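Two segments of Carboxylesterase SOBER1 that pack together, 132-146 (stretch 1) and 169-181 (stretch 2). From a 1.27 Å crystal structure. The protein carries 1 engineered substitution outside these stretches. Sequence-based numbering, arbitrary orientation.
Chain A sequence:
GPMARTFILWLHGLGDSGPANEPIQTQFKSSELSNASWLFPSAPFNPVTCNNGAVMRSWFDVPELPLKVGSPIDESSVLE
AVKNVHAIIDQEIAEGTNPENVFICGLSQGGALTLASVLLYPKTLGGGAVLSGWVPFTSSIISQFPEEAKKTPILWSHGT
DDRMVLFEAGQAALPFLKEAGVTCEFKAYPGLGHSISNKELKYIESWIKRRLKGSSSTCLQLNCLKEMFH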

# COMPACT_ATOMS: atom_id res chain seq x y z
N SER A 132 -5.67 -3.21 4.62
CA SER A 132 -6.91 -3.70 4.01
C SER A 132 -6.84 -3.73 2.49
O SER A 132 -7.80 -3.41 1.79
CB SER A 132 -8.10 -2.87 4.48
OG SER A 132 -8.10 -2.78 5.90
N GLY A 133 -5.69 -4.15 1.97
CA GLY A 133 -5.46 -4.22 0.55
C GLY A 133 -5.68 -5.60 -0.02
O GLY A 133 -6.32 -6.47 0.57
N TRP A 134 -5.12 -5.80 -1.21
CA TRP A 134 -5.20 -7.07 -1.91
C TRP A 134 -4.01 -7.15 -2.85
O TRP A 134 -3.31 -6.17 -3.07
CB TRP A 134 -6.52 -7.22 -2.66
CG TRP A 134 -6.74 -6.25 -3.78
CD1 TRP A 134 -6.43 -6.44 -5.10
CD2 TRP A 134 -7.37 -4.96 -3.71
NE1 TRP A 134 -6.81 -5.36 -5.84
CE2 TRP A 134 -7.42 -4.45 -5.02
CE3 TRP A 134 -7.93 -4.22 -2.68
CZ2 TRP A 134 -7.98 -3.20 -5.32
CZ3 TRP A 134 -8.50 -3.00 -2.96
CH2 TRP A 134 -8.53 -2.51 -4.28
N VAL A 135 -3.77 -8.33 -3.40
CA VAL A 135 -2.68 -8.55 -4.35
C VAL A 135 -3.20 -8.19 -5.74
O VAL A 135 -4.11 -8.86 -6.24
CB VAL A 135 -2.19 -10.00 -4.31
CG1 VAL A 135 -1.03 -10.18 -5.28
CG2 VAL A 135 -1.73 -10.35 -2.90
N PRO A 136 -2.67 -7.14 -6.39
CA PRO A 136 -3.33 -6.62 -7.59
C PRO A 136 -2.77 -7.16 -8.88
O PRO A 136 -2.92 -6.55 -9.93
CB PRO A 136 -3.08 -5.11 -7.48
CG PRO A 136 -1.74 -5.06 -6.92
CD PRO A 136 -1.64 -6.19 -5.92
N PHE A 137 -2.15 -8.33 -8.81
CA PHE A 137 -1.62 -8.98 -10.00
C PHE A 137 -1.47 -10.47 -9.70
O PHE A 137 -1.63 -10.91 -8.57
CB PHE A 137 -0.33 -8.31 -10.52
CG PHE A 137 0.64 -7.80 -9.45
CD1 PHE A 137 0.87 -8.51 -8.28
CD2 PHE A 137 1.36 -6.64 -9.66
CE1 PHE A 137 1.78 -8.03 -7.33
CE2 PHE A 137 2.27 -6.17 -8.74
CZ PHE A 137 2.48 -6.87 -7.57
N THR A 138 -1.20 -11.24 -10.75
CA THR A 138 -1.00 -12.68 -10.62
C THR A 138 0.48 -12.98 -10.40
O THR A 138 1.34 -12.09 -10.46
CB THR A 138 -1.45 -13.44 -11.87
OG1 THR A 138 -0.51 -13.21 -12.92
CG2 THR A 138 -2.86 -13.02 -12.33
N SER A 139 0.79 -14.25 -10.17
CA SER A 139 2.17 -14.65 -9.99
C SER A 139 3.02 -14.47 -11.26
O SER A 139 4.24 -14.56 -11.16
CB SER A 139 2.24 -16.10 -9.54
OG SER A 139 1.63 -16.92 -10.50
N SER A 140 2.42 -14.19 -12.41
CA SER A 140 3.21 -13.93 -13.62
C SER A 140 4.17 -12.76 -13.45
O SER A 140 5.20 -12.71 -14.13
CB SER A 140 2.30 -13.66 -14.83
OG SER A 140 1.57 -12.47 -14.66
N ILE A 141 3.88 -11.83 -12.53
CA ILE A 141 4.73 -10.66 -12.35
C ILE A 141 5.94 -10.94 -11.46
O ILE A 141 6.87 -10.13 -11.44
CB ILE A 141 3.90 -9.51 -11.74
CG1 ILE A 141 4.63 -8.17 -11.82
CG2 ILE A 141 3.59 -9.75 -10.29
CD1 ILE A 141 4.80 -7.67 -13.19
N ILE A 142 5.93 -12.03 -10.69
CA ILE A 142 6.95 -12.22 -9.66
C ILE A 142 8.34 -12.23 -10.26
O ILE A 142 9.30 -11.75 -9.64
CB ILE A 142 6.65 -13.50 -8.85
CG1 ILE A 142 5.41 -13.28 -7.97
CG2 ILE A 142 7.86 -13.90 -8.01
CD1 ILE A 142 4.91 -14.51 -7.24
N SER A 143 8.49 -12.79 -11.47
CA SER A 143 9.79 -12.84 -12.12
C SER A 143 10.37 -11.45 -12.37
O SER A 143 11.56 -11.34 -12.67
CB SER A 143 9.65 -13.59 -13.44
OG SER A 143 8.68 -12.99 -14.28
N GLN A 144 9.56 -10.40 -12.28
CA GLN A 144 10.00 -9.05 -12.55
C GLN A 144 10.30 -8.25 -11.29
O GLN A 144 10.71 -7.09 -11.39
CB GLN A 144 8.97 -8.32 -13.41
CG GLN A 144 8.56 -9.11 -14.67
CD GLN A 144 9.74 -9.68 -15.43
OE1 GLN A 144 9.84 -10.90 -15.60
NE2 GLN A 144 10.63 -8.82 -15.92
N PHE A 145 10.11 -8.81 -10.11
CA PHE A 145 10.42 -8.09 -8.89
C PHE A 145 11.94 -7.95 -8.78
O PHE A 145 12.64 -8.97 -8.80
CB PHE A 145 9.91 -8.82 -7.67
CG PHE A 145 8.41 -8.91 -7.56
CD1 PHE A 145 7.56 -8.16 -8.34
CD2 PHE A 145 7.85 -9.78 -6.64
CE1 PHE A 145 6.18 -8.27 -8.19
CE2 PHE A 145 6.49 -9.89 -6.48
CZ PHE A 145 5.66 -9.13 -7.26
N PRO A 146 12.48 -6.75 -8.69
CA PRO A 146 13.93 -6.60 -8.59
C PRO A 146 14.51 -7.28 -7.36
O PRO A 146 13.85 -7.41 -6.32
CB PRO A 146 14.12 -5.08 -8.53
CG PRO A 146 12.95 -4.55 -9.28
CD PRO A 146 11.82 -5.44 -8.86
N ALA A 169 -8.74 -12.21 1.15
CA ALA A 169 -7.90 -11.58 0.14
C ALA A 169 -6.61 -11.07 0.73
O ALA A 169 -5.57 -11.07 0.06
CB ALA A 169 -8.65 -10.44 -0.54
N GLY A 170 -6.64 -10.63 1.99
CA GLY A 170 -5.42 -10.24 2.66
C GLY A 170 -4.57 -11.44 3.03
O GLY A 170 -3.36 -11.45 2.80
N GLN A 171 -5.20 -12.48 3.57
CA GLN A 171 -4.46 -13.70 3.89
C GLN A 171 -3.79 -14.28 2.65
O GLN A 171 -2.69 -14.84 2.76
CB GLN A 171 -5.41 -14.74 4.48
CG GLN A 171 -5.97 -14.38 5.85
CD GLN A 171 -6.95 -15.44 6.34
OE1 GLN A 171 -7.97 -15.71 5.71
NE2 GLN A 171 -6.63 -16.05 7.47
N ALA A 172 -4.40 -14.14 1.48
CA ALA A 172 -3.82 -14.67 0.25
C ALA A 172 -2.49 -14.01 -0.10
O ALA A 172 -1.70 -14.59 -0.86
CB ALA A 172 -4.78 -14.47 -0.92
N ALA A 173 -2.22 -12.83 0.42
CA ALA A 173 -0.94 -12.20 0.14
C ALA A 173 0.21 -13.01 0.72
O ALA A 173 1.34 -12.93 0.22
CB ALA A 173 -0.91 -10.79 0.73
N LEU A 174 -0.04 -13.79 1.78
CA LEU A 174 1.07 -14.46 2.46
C LEU A 174 1.70 -15.53 1.58
O LEU A 174 2.93 -15.50 1.41
CB LEU A 174 0.60 -14.97 3.82
CG LEU A 174 0.18 -13.86 4.78
CD1 LEU A 174 -0.34 -14.43 6.10
CD2 LEU A 174 1.31 -12.87 5.03
N PRO A 175 0.97 -16.45 0.98
CA PRO A 175 1.64 -17.40 0.10
C PRO A 175 2.20 -16.77 -1.16
O PRO A 175 3.22 -17.22 -1.68
CB PRO A 175 0.58 -18.46 -0.20
CG PRO A 175 -0.72 -17.84 0.17
CD PRO A 175 -0.43 -16.83 1.24
N PHE A 176 1.55 -15.71 -1.66
CA PHE A 176 2.10 -14.99 -2.80
C PHE A 176 3.46 -14.40 -2.46
O PHE A 176 4.43 -14.55 -3.21
CB PHE A 176 1.11 -13.90 -3.21
CG PHE A 176 1.56 -13.08 -4.38
CD1 PHE A 176 1.16 -13.41 -5.65
CD2 PHE A 176 2.36 -11.97 -4.20
CE1 PHE A 176 1.58 -12.65 -6.73
CE2 PHE A 176 2.78 -11.22 -5.28
CZ PHE A 176 2.39 -11.55 -6.53
N LEU A 177 3.56 -13.76 -1.30
CA LEU A 177 4.80 -13.12 -0.93
C LEU A 177 5.87 -14.15 -0.60
O LEU A 177 7.05 -13.92 -0.87
CB LEU A 177 4.55 -12.13 0.22
CG LEU A 177 3.72 -10.90 -0.22
CD1 LEU A 177 3.32 -10.04 0.97
CD2 LEU A 177 4.47 -10.07 -1.25
N LYS A 178 5.48 -15.30 -0.05
CA LYS A 178 6.44 -16.38 0.15
C LYS A 178 7.01 -16.86 -1.18
O LYS A 178 8.22 -17.02 -1.33
CB LYS A 178 5.77 -17.52 0.91
CG LYS A 178 6.74 -18.57 1.47
CD LYS A 178 7.49 -18.05 2.69
CE LYS A 178 6.57 -17.81 3.89
NZ LYS A 178 7.31 -17.36 5.09
N GLU A 179 6.14 -17.08 -2.17
CA GLU A 179 6.62 -17.43 -3.51
C GLU A 179 7.60 -16.39 -4.02
O GLU A 179 8.62 -16.72 -4.65
CB GLU A 179 5.44 -17.60 -4.48
CG GLU A 179 5.88 -17.97 -5.91
CD GLU A 179 4.72 -18.16 -6.91
OE1 GLU A 179 5.01 -18.37 -8.11
OE2 GLU A 179 3.54 -18.10 -6.51
N ALA A 180 7.32 -15.12 -3.74
CA ALA A 180 8.13 -14.01 -4.24
C ALA A 180 9.41 -13.80 -3.44
O ALA A 180 10.22 -12.96 -3.84
CB ALA A 180 7.28 -12.73 -4.24
N GLY A 181 9.60 -14.50 -2.32
CA GLY A 181 10.78 -14.29 -1.50
C GLY A 181 10.76 -13.04 -0.66
O GLY A 181 11.82 -12.51 -0.31
O HOH W 1 -5.50 -10.65 -2.72

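Packing of segment 132-146 of Carboxylesterase SOBER1, loop on both sides of a short 3-10 segment, 139-144, against the helical segment 169-181. The two bury 526 Å² between them, mostly through apolar side chains; no direct hydrogen bond crosses the contact. Its centre is Phe-176, which gives up 119 Å², more than any other residue here. Its CA-to-CB bond points toward the other stretch, and chi1 at 180° (t) carries the ring outward from the helix, while chi2 at 94° turns the ring so that each face meets an aliphatic group. Over one face lies Val-135, with CG1 3.7 Å from the Phe-176 ring centroid and only 3° off the ring normal; over the opposite face lies Ile-142, with CD1 4.1 Å from the same centroid and 20° off the normal. Both are CH-pi contacts, so the ring is clamped between two methyl groups.

Val-135 also points toward the helix, and its t rotamer (chi1 -179°) lets its two branches serve different partners: while CG1 covers the ring, CG2 rests on Ala-173, 3.6 Å from Ala-173 CA and 3.7 Å from Ala-173 CB. Ala-173 carries only a methyl where the valine comes this close to the helix backbone. Ile-142, with chi1 -70° (m) and an extended chi2 of 173° (t), spans three partners: its CG1 lies 3.8 Å from Phe-176 CZ, its CD1 reaches over the ring to within 3.7 Å of Glu-179 CD, and its CG2 sits 4.0 Å from Ala-180 CB. The small side chain of Ala-180 accompanies a close backbone approach, with the CA atoms of Ile-142 and Ala-180 5.8 Å apart.

Two further aromatics adjoin Phe-176. Phe-145, chi1 -66° (m), points toward the helix and makes an edge contact, CZ to Phe-176 CE2 at 4.1 Å; its CE2 lies 3.7 Å from Ala-180 CB, also near the plane of the Phe-145 ring. Phe-137 starts sideways, but with chi1 at 38° (p) its end comes nearer, placing CE1 3.7 Å from Phe-176 CZ. These two planes are 21° apart, yet the centroids are 5.8 Å apart and the rings barely overlap.

At the exposed margin, Glu-179 extends fully (chi1 180°, chi2 179°, chi3 175°), laying its aliphatic stem along the contact while its carboxylate reaches the 3-10 segment; OE1 is 3.9 Å from Ser-139 CB, a contact without a hydrogen bond. At the other end, Trp-134 CB touches Ala-169 CB at 4.4 Å, while chi1 at 65° (p) leads the indole away from the helix. Here water 1 supplies the polar link: it accepts from Val-135 N at 3.0 Å and donates to Ala-169 O at 2.8 Å. Gly-133 O, 4.4 Å from Gly-170 CA, is buried without a partner. Beyond the contact, Gly-181 ends the helix in a Schellman motif; its phi of 75° is readily adopted by glycine.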